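Local coordinates for carbonic anhydrase (Unidentified, PDB 3R1W), which probably catalyses the reversible hydration of carbon dioxide to bicarbonate, as a trimeric carbonic anhydrase built on a left-handed beta-helix, at residues Arg53-His58 with Val72-His77; Gln99-Gly104 with Lys116-Asp121. One frame throughout, in Å; residues are numbered along the deposited sequence.

Contact 1: residues Arg53-His58 with Val72-His77; sequences RGDMHH and VLHITH
The imidazole of His74, on one coil of a left-handed beta-helix, is gripped from several sides, mostly by side chains of the coil before it. Over one face lies the guanidinium of Arg53, its CZ 3.5 Å from His74 NE2 and its plane tilted 34° from the ring. Over the opposite face lies Ile75 CD1, while Met56 CE touches the rim near CE1. At the edge, His74 NE2 donates in the ring plane to the syn lone pair of Asp55 OD1 (3.1 Å), which would fix the tautomer. Asp55 suits this place because its second oxygen remains for the arginine: Arg53 NH1 meets the syn side of Asp55 OD2 at 2.7 Å, in the guanidinium plane. The carboxylate is set in turn by the corner of the chain. Its CG takes the crowded position between backbone N and carbonyl carbon (chi1 47°), and Met56 N donates a second hydrogen bond to OD1, from above the carboxylate plane. Before the corner, Arg53 N donates to Leu73 O at 3.0 Å and 171°, joining parallel strands 51-54 and 72-74. Further out, Arg53 NH2 forms a salt bridge with Asp69 of the second subunit, and the guanidinium makes a cation-pi contact with that subunit's Trp47. An alanine in place of Arg53 would probably cost Asp55 its ionic partner, uncover one face of His74 and weaken the subunit interface. Across the corner, Met56 lies alongside His77, its SD 3.7 Å from His77 CB and 4.7 Å from the ring centroid, approaching obliquely.

Contact 2: residues Gln99-Gly104 with Lys116-Asp121; sequences QAMLHG and KSMIMD
Gln99 and Lys116 both adopt positive phi (60° and 72°) without being glycines, at equivalent corners of successive coils of a left-handed beta-helix, the fold of the hexapeptide-repeat family. Their side chains run side by side, and Lys116 NZ donates to Gln99 OE1 at 2.8 Å from well above the amide plane; the same ammonium also hydrogen-bonds to Gln99 O of the third subunit, so long polar chains suit this interface. Beyond the corner the strands run parallel: Met101 N hydrogen-bonds to Ser117 O, Ile119 N returns to Met101 O at 2.9 Å, and His103 N donates to Ile119 O, lying almost on the line of that C=O. Met101 and Met118 share one face, flexible thioethers lying alongside each other at the subunit boundary, whereas Leu102 and Ile119 fill the other, facing the interior of the helix, with branched hydrocarbon. At the far end His103 ND1 donates to Asp121 OD1 (2.8 Å, 171°), in the ring plane but above that of the carboxylate. This bond orients the ring and would probably leave NE2 as the lone-pair nitrogen; the other oxygen, Asp121 OD2, is hydrogen-bonded to Thr76 of the same chain. Gly104 fits because a beta carbon there would collide with Asp121 OD1. Strand 101-103 is flanked by 72-74 and 118-119, the latter followed by 136-137; Ile119 reaches across to Val131 of strand 130-131.

How the contacts relate
Contact 1 closes before contact 2 opens along the chain, and their centres lie about 12 Å apart on one parallel sheet of the beta-helix. Strands 51-54, 72-74, 101-103 and 118-119 follow one another across it, so the two contacts join where strand 72-74 borders 101-103. There His74 N lies 2.9 Å from Leu102 O, a probable hydrogen bond, and the ends of the two contacts are tied together through Thr76 and Asp121. The rings of His74 and His103 meet at about 80°, with His98 of the second subunit beside both. Such a histidine cluster across two subunits is consistent with the metal site of gamma-class carbonic anhydrases.

Contact 1: residues Arg53-His58 with Val72-His77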
ATOM      1  N   ARG B  53      12.512   3.456   5.912  1.00  6.32           N
ATOM      2  CA  ARG B  53      12.793   4.774   6.488  1.00  6.84           C
ATOM      3  C   ARG B  53      13.460   4.646   7.861  1.00  6.46           C
ATOM      4  O   ARG B  53      12.794   4.461   8.882  1.00  7.88           O
ATOM      5  CB  ARG B  53      11.517   5.636   6.533  1.00  4.76           C
ATOM      6  CG  ARG B  53      11.728   7.036   7.152  1.00  6.61           C
ATOM      7  CD  ARG B  53      10.722   8.103   6.675  1.00  9.62           C
ATOM      8  NE  ARG B  53       9.329   7.839   7.032  1.00  6.45           N
ATOM      9  CZ  ARG B  53       8.741   8.227   8.161  1.00  8.30           C
ATOM     10  NH1 ARG B  53       9.433   8.883   9.088  1.00  7.52           N
ATOM     11  NH2 ARG B  53       7.455   7.944   8.371  1.00  6.01           N
ATOM     12  N   GLY B  54      14.787   4.722   7.871  1.00  6.69           N
ATOM     13  CA  GLY B  54      15.547   4.595   9.106  1.00  4.59           C
ATOM     14  C   GLY B  54      15.981   5.944   9.638  1.00  7.42           C
ATOM     15  O   GLY B  54      17.169   6.207   9.786  1.00  8.79           O
ATOM     16  N   ASP B  55      15.016   6.801   9.931  1.00  6.68           N
ATOM     17  CA  ASP B  55      15.346   8.148  10.382  1.00  7.81           C
ATOM     18  C   ASP B  55      15.494   8.238  11.903  1.00 12.11           C
ATOM     19  O   ASP B  55      16.505   8.730  12.400  1.00 14.56           O
ATOM     20  CB  ASP B  55      14.375   9.207   9.824  1.00  7.23           C
ATOM     21  CG  ASP B  55      12.904   8.824   9.954  1.00  9.80           C
ATOM     22  OD1 ASP B  55      12.561   7.822  10.634  1.00  9.91           O
ATOM     23  OD2 ASP B  55      12.081   9.562   9.361  1.00  7.25           O
ATOM     24  N   MET B  56      14.508   7.733  12.633  1.00  7.91           N
ATOM     25  CA  MET B  56      14.508   7.858  14.091  1.00  6.94           C
ATOM     26  C   MET B  56      15.090   6.654  14.833  1.00 10.21           C
ATOM     27  O   MET B  56      15.168   6.658  16.053  1.00 11.72           O
ATOM     28  CB  MET B  56      13.095   8.167  14.594  1.00 10.01           C
ATOM     29  CG  MET B  56      12.548   9.474  14.041  1.00  9.98           C
ATOM     30  SD  MET B  56      10.872   9.786  14.619  1.00 12.56           S
ATOM     31  CE  MET B  56       9.954   8.520  13.741  1.00 13.51           C
ATOM     32  N   HIS B  57      15.500   5.629  14.097  1.00 10.53           N
ATOM     33  CA  HIS B  57      16.074   4.434  14.715  1.00  9.32           C
ATOM     34  C   HIS B  57      16.755   3.616  13.634  1.00  9.53           C
ATOM     35  O   HIS B  57      16.643   3.950  12.454  1.00 12.22           O
ATOM     36  CB  HIS B  57      14.988   3.608  15.405  1.00  7.15           C
ATOM     37  CG  HIS B  57      15.419   3.026  16.715  1.00 12.31           C
ATOM     38  ND1 HIS B  57      16.655   2.441  16.899  1.00 12.66           N
ATOM     39  CD2 HIS B  57      14.792   2.962  17.913  1.00 12.28           C
ATOM     40  CE1 HIS B  57      16.765   2.031  18.151  1.00 11.02           C
ATOM     41  NE2 HIS B  57      15.646   2.334  18.786  1.00 12.28           N
ATOM     42  N   HIS B  58      17.459   2.553  14.022  1.00  9.16           N
ATOM     43  CA  HIS B  58      18.195   1.765  13.036  1.00 13.42           C
ATOM     44  C   HIS B  58      17.378   0.623  12.413  1.00  8.44           C
ATOM     45  O   HIS B  58      16.477   0.063  13.039  1.00  8.73           O
ATOM     46  CB  HIS B  58      19.544   1.260  13.592  1.00 13.51           C
ATOM     47  CG  HIS B  58      19.429   0.339  14.770  1.00 17.06           C
ATOM     48  ND1 HIS B  58      19.548   0.776  16.073  1.00 15.02           N
ATOM     49  CD2 HIS B  58      19.254  -1.003  14.841  1.00 16.64           C
ATOM     50  CE1 HIS B  58      19.420  -0.249  16.896  1.00 14.82           C
ATOM     51  NE2 HIS B  58      19.256  -1.346  16.173  1.00 14.61           N
ATOM     52  N   VAL B  72       6.319  -1.065   3.344  1.00  5.53           N
ATOM     53  CA  VAL B  72       6.846   0.027   4.154  1.00  5.79           C
ATOM     54  C   VAL B  72       7.497  -0.577   5.394  1.00  4.99           C
ATOM     55  O   VAL B  72       6.870  -1.350   6.128  1.00  4.30           O
ATOM     56  CB  VAL B  72       5.753   1.050   4.550  1.00  4.09           C
ATOM     57  CG1 VAL B  72       6.258   2.004   5.645  1.00  7.35           C
ATOM     58  CG2 VAL B  72       5.304   1.851   3.326  1.00  5.31           C
ATOM     59  N   LEU B  73       8.777  -0.258   5.586  1.00  5.20           N
ATOM     60  CA  LEU B  73       9.523  -0.687   6.767  1.00  2.98           C
ATOM     61  C   LEU B  73       9.886   0.547   7.575  1.00  7.72           C
ATOM     62  O   LEU B  73      10.505   1.470   7.055  1.00  7.40           O
ATOM     63  CB  LEU B  73      10.811  -1.404   6.378  1.00  5.89           C
ATOM     64  CG  LEU B  73      10.832  -2.536   5.347  1.00 14.94           C
ATOM     65  CD1 LEU B  73      12.059  -3.444   5.543  1.00  7.60           C
ATOM     66  CD2 LEU B  73       9.547  -3.334   5.281  1.00 11.52           C
ATOM     67  N   HIS B  74       9.513   0.564   8.847  1.00  6.16           N
ATOM     68  CA  HIS B  74       9.798   1.727   9.669  1.00  5.04           C
ATOM     69  C   HIS B  74      10.014   1.306  11.121  1.00  7.90           C
ATOM     70  O   HIS B  74      10.050   0.119  11.447  1.00  8.34           O
ATOM     71  CB  HIS B  74       8.684   2.781   9.523  1.00  7.45           C
ATOM     72  CG  HIS B  74       9.058   4.134  10.052  1.00  7.13           C
ATOM     73  ND1 HIS B  74       8.258   4.847  10.920  1.00 11.23           N
ATOM     74  CD2 HIS B  74      10.162   4.896   9.848  1.00  7.34           C
ATOM     75  CE1 HIS B  74       8.850   5.989  11.228  1.00  8.25           C
ATOM     76  NE2 HIS B  74      10.006   6.043  10.590  1.00  7.73           N
ATOM     77  N   ILE B  75      10.188   2.291  11.981  1.00  5.77           N
ATOM     78  CA  ILE B  75      10.631   2.048  13.338  1.00  5.52           C
ATOM     79  C   ILE B  75       9.940   3.004  14.299  1.00 11.37           C
ATOM     80  O   ILE B  75       9.159   3.863  13.880  1.00 10.61           O
ATOM     81  CB  ILE B  75      12.159   2.199  13.440  1.00  9.16           C
ATOM     82  CG1 ILE B  75      12.653   3.402  12.613  1.00  9.20           C
ATOM     83  CG2 ILE B  75      12.838   0.939  12.920  1.00  8.39           C
ATOM     84  CD1 ILE B  75      12.152   4.792  13.090  1.00  8.34           C
ATOM     85  N   THR B  76      10.222   2.857  15.590  1.00  8.92           N
ATOM     86  CA  THR B  76       9.619   3.740  16.586  1.00 11.42           C
ATOM     87  C   THR B  76      10.697   4.478  17.382  1.00 14.23           C
ATOM     88  O   THR B  76      11.614   3.860  17.916  1.00 11.73           O
ATOM     89  CB  THR B  76       8.731   2.947  17.559  1.00 11.75           C
ATOM     90  OG1 THR B  76       7.610   2.409  16.850  1.00 15.63           O
ATOM     91  CG2 THR B  76       8.227   3.847  18.695  1.00 12.00           C
ATOM     92  N   HIS B  77      10.584   5.800  17.471  1.00 11.30           N
ATOM     93  CA  HIS B  77      11.590   6.559  18.196  1.00 14.14           C
ATOM     94  C   HIS B  77      11.503   6.314  19.703  1.00 14.06           C
ATOM     95  O   HIS B  77      10.439   6.003  20.245  1.00 12.66           O
ATOM     96  CB  HIS B  77      11.510   8.058  17.862  1.00 17.48           C
ATOM     97  CG  HIS B  77      10.371   8.776  18.520  1.00 15.86           C
ATOM     98  ND1 HIS B  77      10.556   9.652  19.570  1.00 21.64           N
ATOM     99  CD2 HIS B  77       9.043   8.774  18.262  1.00 15.13           C
ATOM    100  CE1 HIS B  77       9.389  10.146  19.941  1.00 17.33           C
ATOM    101  NE2 HIS B  77       8.453   9.634  19.162  1.00 21.74           N
TER

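Contact 2: residues Gln99-Gly104 with Lys116-Asp121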
ATOM      1  N   GLN B  99       3.481  -5.051  -0.366  1.00  5.25           N
ATOM      2  CA  GLN B  99       2.617  -4.265   0.513  1.00  6.30           C
ATOM      3  C   GLN B  99       2.683  -4.696   1.974  1.00  3.56           C
ATOM      4  O   GLN B  99       1.735  -4.487   2.730  1.00  7.08           O
ATOM      5  CB  GLN B  99       1.162  -4.291   0.026  1.00  3.81           C
ATOM      6  CG  GLN B  99       0.984  -3.755  -1.393  1.00  8.39           C
ATOM      7  CD  GLN B  99      -0.459  -3.815  -1.850  1.00 13.25           C
ATOM      8  OE1 GLN B  99      -1.245  -4.630  -1.354  1.00 12.21           O
ATOM      9  NE2 GLN B  99      -0.820  -2.944  -2.788  1.00 10.78           N
ATOM     10  N   ALA B 100       3.806  -5.281   2.378  1.00  2.30           N
ATOM     11  CA  ALA B 100       4.002  -5.600   3.791  1.00  4.93           C
ATOM     12  C   ALA B 100       4.135  -4.310   4.617  1.00  5.09           C
ATOM     13  O   ALA B 100       4.488  -3.255   4.093  1.00  7.12           O
ATOM     14  CB  ALA B 100       5.227  -6.484   3.967  1.00  8.95           C
ATOM     15  N   MET B 101       3.850  -4.406   5.912  1.00  3.72           N
ATOM     16  CA  MET B 101       4.043  -3.285   6.815  1.00  3.83           C
ATOM     17  C   MET B 101       4.794  -3.800   8.021  1.00  5.43           C
ATOM     18  O   MET B 101       4.217  -4.496   8.861  1.00  8.46           O
ATOM     19  CB  MET B 101       2.689  -2.746   7.280  1.00  4.82           C
ATOM     20  CG  MET B 101       2.772  -1.607   8.294  1.00 10.67           C
ATOM     21  SD  MET B 101       3.290  -0.033   7.592  1.00 10.87           S
ATOM     22  CE  MET B 101       4.821   0.184   8.488  1.00  7.46           C
ATOM     23  N   LEU B 102       6.079  -3.469   8.090  1.00  5.22           N
ATOM     24  CA  LEU B 102       6.951  -3.945   9.153  1.00  6.57           C
ATOM     25  C   LEU B 102       7.325  -2.748  10.001  1.00  8.49           C
ATOM     26  O   LEU B 102       7.867  -1.762   9.491  1.00  8.01           O
ATOM     27  CB  LEU B 102       8.209  -4.607   8.581  1.00  8.64           C
ATOM     28  CG  LEU B 102       8.096  -6.049   8.052  1.00 14.66           C
ATOM     29  CD1 LEU B 102       6.931  -6.204   7.112  1.00 22.99           C
ATOM     30  CD2 LEU B 102       9.393  -6.511   7.360  1.00 13.66           C
ATOM     31  N   HIS B 103       7.020  -2.830  11.292  1.00  8.72           N
ATOM     32  CA  HIS B 103       7.251  -1.710  12.196  1.00  7.34           C
ATOM     33  C   HIS B 103       7.920  -2.183  13.480  1.00  8.94           C
ATOM     34  O   HIS B 103       7.321  -2.904  14.265  1.00 11.57           O
ATOM     35  CB  HIS B 103       5.927  -1.012  12.526  1.00  7.45           C
ATOM     36  CG  HIS B 103       6.071   0.450  12.800  1.00  7.51           C
ATOM     37  ND1 HIS B 103       6.528   0.943  14.004  1.00 12.08           N
ATOM     38  CD2 HIS B 103       5.822   1.532  12.022  1.00  9.51           C
ATOM     39  CE1 HIS B 103       6.552   2.263  13.959  1.00 16.57           C
ATOM     40  NE2 HIS B 103       6.131   2.645  12.765  1.00 13.27           N
ATOM     41  N   GLY B 104       9.176  -1.793  13.669  1.00  7.64           N
ATOM     42  CA  GLY B 104       9.846  -1.969  14.948  1.00  8.30           C
ATOM     43  C   GLY B 104       9.956  -3.392  15.447  1.00 10.11           C
ATOM     44  O   GLY B 104      10.003  -3.622  16.660  1.00  9.71           O
ATOM     45  N   LYS B 116       0.820  -8.090   2.196  1.00  8.41           N
ATOM     46  CA  LYS B 116      -0.217  -7.353   2.893  1.00  6.28           C
ATOM     47  C   LYS B 116      -0.279  -7.689   4.382  1.00  8.50           C
ATOM     48  O   LYS B 116      -1.217  -7.282   5.070  1.00 11.25           O
ATOM     49  CB  LYS B 116      -1.567  -7.653   2.241  1.00 15.52           C
ATOM     50  CG  LYS B 116      -2.633  -6.640   2.509  1.00 26.77           C
ATOM     51  CD  LYS B 116      -2.430  -5.449   1.628  1.00 25.98           C
ATOM     52  CE  LYS B 116      -3.655  -5.184   0.762  1.00 27.18           C
ATOM     53  NZ  LYS B 116      -3.485  -3.873   0.078  1.00 18.41           N
ATOM     54  N   SER B 117       0.705  -8.429   4.885  1.00  4.94           N
ATOM     55  CA  SER B 117       0.741  -8.703   6.315  1.00  6.47           C
ATOM     56  C   SER B 117       1.364  -7.522   7.052  1.00 10.16           C
ATOM     57  O   SER B 117       1.996  -6.654   6.441  1.00  8.34           O
ATOM     58  CB  SER B 117       1.469 -10.011   6.626  1.00 14.36           C
ATOM     59  OG  SER B 117       2.840  -9.937   6.310  1.00 15.14           O
ATOM     60  N   MET B 118       1.170  -7.489   8.363  1.00  5.42           N
ATOM     61  CA  MET B 118       1.644  -6.383   9.183  1.00  6.68           C
ATOM     62  C   MET B 118       2.268  -6.950  10.451  1.00  7.44           C
ATOM     63  O   MET B 118       1.651  -7.761  11.138  1.00 10.48           O
ATOM     64  CB  MET B 118       0.479  -5.442   9.521  1.00  5.28           C
ATOM     65  CG  MET B 118       0.857  -4.314  10.460  1.00  8.73           C
ATOM     66  SD  MET B 118      -0.345  -2.966  10.456  1.00 12.91           S
ATOM     67  CE  MET B 118      -0.045  -2.220   8.881  1.00 70.72           C
ATOM     68  N   ILE B 119       3.510  -6.558  10.727  1.00  4.43           N
ATOM     69  CA  ILE B 119       4.212  -7.015  11.928  1.00  6.79           C
ATOM     70  C   ILE B 119       4.563  -5.784  12.747  1.00  8.60           C
ATOM     71  O   ILE B 119       5.257  -4.896  12.259  1.00  9.69           O
ATOM     72  CB  ILE B 119       5.527  -7.731  11.585  1.00  7.57           C
ATOM     73  CG1 ILE B 119       5.359  -8.656  10.377  1.00 17.99           C
ATOM     74  CG2 ILE B 119       6.064  -8.489  12.802  1.00 12.65           C
ATOM     75  CD1 ILE B 119       4.369  -9.762  10.577  1.00 20.25           C
ATOM     76  N   MET B 120       4.129  -5.761  14.004  1.00  7.59           N
ATOM     77  CA  MET B 120       4.142  -4.530  14.798  1.00  8.46           C
ATOM     78  C   MET B 120       5.242  -4.455  15.872  1.00 10.11           C
ATOM     79  O   MET B 120       6.001  -5.400  16.068  1.00 10.06           O
ATOM     80  CB  MET B 120       2.753  -4.313  15.399  1.00  9.62           C
ATOM     81  CG  MET B 120       1.656  -4.330  14.321  1.00  8.66           C
ATOM     82  SD  MET B 120      -0.018  -4.172  14.960  1.00 16.31           S
ATOM     83  CE  MET B 120       0.012  -2.499  15.583  1.00 17.78           C
ATOM     84  N   ASP B 121       5.323  -3.314  16.552  1.00  8.71           N
ATOM     85  CA  ASP B 121       6.440  -3.029  17.458  1.00 10.07           C
ATOM     86  C   ASP B 121       6.713  -4.144  18.463  1.00  9.85           C
ATOM     87  O   ASP B 121       5.810  -4.600  19.164  1.00 13.53           O
ATOM     88  CB  ASP B 121       6.203  -1.728  18.236  1.00 11.96           C
ATOM     89  CG  ASP B 121       6.467  -0.474  17.405  1.00 15.46           C
ATOM     90  OD1 ASP B 121       7.022  -0.583  16.301  1.00 16.41           O
ATOM     91  OD2 ASP B 121       6.127   0.637  17.878  1.00 17.64           O
TER